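Local coordinates for pyridoxamine 5-phosphate-dependent dehydrase (Escherichia coli, PDB 2R0T), which removes the C3'-hydroxyl of GDP-4-keto-6-deoxy-D-mannose in L-colitose biosynthesis, using a pyridoxal phosphate-derived cofactor and L-glutamate as amino donor, at residues Ala193-Gly198 with Leu254-Ala259. The protein carries 1 engineered substitution. Sequence-based numbering, arbitrary orientation.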
# COMPACT_ATOMS: atom_id res chain seq x y z
N ALA A 193 -10.72 -9.29 -12.02
CA ALA A 193 -10.58 -7.94 -11.44
C ALA A 193 -11.50 -7.68 -10.26
O ALA A 193 -12.71 -7.92 -10.30
CB ALA A 193 -10.79 -6.88 -12.51
N THR A 194 -10.91 -7.11 -9.22
CA THR A 194 -11.64 -6.78 -7.99
C THR A 194 -11.44 -5.28 -7.80
O THR A 194 -11.44 -4.79 -6.66
CB THR A 194 -11.03 -7.60 -6.79
OG1 THR A 194 -9.62 -7.36 -6.79
CG2 THR A 194 -11.09 -9.12 -7.09
N MET A 195 -11.32 -4.56 -8.94
CA MET A 195 -11.01 -3.11 -9.02
C MET A 195 -9.47 -2.99 -8.85
O MET A 195 -8.72 -2.76 -9.80
CB MET A 195 -11.77 -2.32 -7.95
CG MET A 195 -13.30 -2.24 -8.19
SD MET A 195 -14.32 -1.46 -6.80
CE MET A 195 -13.97 -2.75 -5.41
N GLU A 196 -8.98 -3.21 -7.64
CA GLU A 196 -7.53 -3.33 -7.41
C GLU A 196 -7.46 -4.55 -6.48
O GLU A 196 -8.44 -4.88 -5.82
CB GLU A 196 -6.88 -2.13 -6.69
CG GLU A 196 -6.77 -0.85 -7.50
CD GLU A 196 -5.38 -0.47 -7.97
OE1 GLU A 196 -4.47 -1.32 -8.15
OE2 GLU A 196 -5.28 0.74 -8.25
N GLY A 197 -6.32 -5.23 -6.41
CA GLY A 197 -6.18 -6.35 -5.48
C GLY A 197 -5.00 -7.18 -5.90
O GLY A 197 -4.60 -7.20 -7.07
N GLY A 198 -4.41 -7.86 -4.94
CA GLY A 198 -3.28 -8.77 -5.23
C GLY A 198 -3.33 -9.88 -4.19
O GLY A 198 -4.10 -9.81 -3.22
N LEU A 254 -10.01 -4.02 0.56
CA LEU A 254 -11.35 -3.68 1.02
C LEU A 254 -12.29 -4.89 0.90
O LEU A 254 -12.15 -5.75 0.01
CB LEU A 254 -11.87 -2.53 0.19
CG LEU A 254 -11.13 -1.22 0.43
CD1 LEU A 254 -11.74 -0.28 -0.56
CD2 LEU A 254 -11.37 -0.76 1.88
N GLU A 255 -13.24 -4.98 1.82
CA GLU A 255 -14.17 -6.11 1.84
C GLU A 255 -14.76 -6.41 0.43
O GLU A 255 -14.71 -7.55 -0.07
CB GLU A 255 -15.19 -5.82 2.95
CG GLU A 255 -15.95 -6.95 3.58
CD GLU A 255 -15.13 -8.18 3.85
OE1 GLU A 255 -13.90 -8.14 3.66
OE2 GLU A 255 -15.73 -9.22 4.22
N MET A 256 -15.22 -5.34 -0.22
CA MET A 256 -15.79 -5.30 -1.56
C MET A 256 -14.96 -5.99 -2.61
O MET A 256 -15.52 -6.49 -3.60
CB MET A 256 -15.88 -3.84 -1.99
CG MET A 256 -17.16 -3.45 -2.61
SD MET A 256 -17.31 -1.64 -2.34
CE MET A 256 -18.48 -1.61 -1.09
N SER A 257 -13.64 -5.85 -2.53
CA SER A 257 -12.78 -6.53 -3.49
C SER A 257 -12.77 -8.04 -3.18
O SER A 257 -12.59 -8.87 -4.07
CB SER A 257 -11.34 -5.98 -3.45
OG SER A 257 -11.34 -4.58 -3.69
N GLY A 258 -12.92 -8.39 -1.91
CA GLY A 258 -12.93 -9.80 -1.51
C GLY A 258 -14.18 -10.46 -2.07
O GLY A 258 -14.13 -11.48 -2.76
N ALA A 259 -15.33 -9.85 -1.78
CA ALA A 259 -16.62 -10.29 -2.32
C ALA A 259 -16.62 -10.38 -3.84
O ALA A 259 -17.08 -11.36 -4.43
CB ALA A 259 -17.76 -9.32 -1.85
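Ser257, in the first turn of helix 255-286, donates a hydrogen bond from OG to the backbone carbonyl O of Thr194 (3.0 Å). The hydroxyl approaches the carbonyl almost head-on, at a C=O...OG angle of 161°. With chi1 at -57°, OG stands beside the serine's own backbone N and leans out to the loop joining strands 181-185 and 198-202. This is the large domain of the aspartate aminotransferase fold (fold type I), where a loop of the mixed sheet meets a helix near the dimer interface.

Packing is tight around this bond. The CB atoms of Ser257 and Thr194 come within 3.7 Å, a spacing suited to a side chain as short as serine. Thr194 CG2 rests 3.4 Å from the carbonyl O of Ser257, while its OG1 turns back on its own loop, bonding to Glu196 O from above the carbonyl plane (2.9 Å) and also pairing with Ser186 OG. A beta-branched residue fits here because its methyl faces the helix and its hydroxyl the loop.

The methionine pair is looser. Met195 turns at its last torsion (-64°), so that CE still touches Ser257 OG (3.6 Å) but stays 4.1 Å from Met256 CB. Both side chains are apolar, as suits their burial, and their unbranched chains can bend to reach the second subunit: Met195 packs on its Phe30, Met256 on its Met256.

Gly197, with backbone angles that suit glycine, touches the cofactor-glutamate adduct. Glu196 extends from the helix to a salt bridge with Arg252 of the second subunit. The chemistry thus divides: one serine hydrogen bond amid close van der Waals contacts joins loop to helix, the apolar methionine contact is looser, and neighbouring loop residues meet the cofactor and dimer partner.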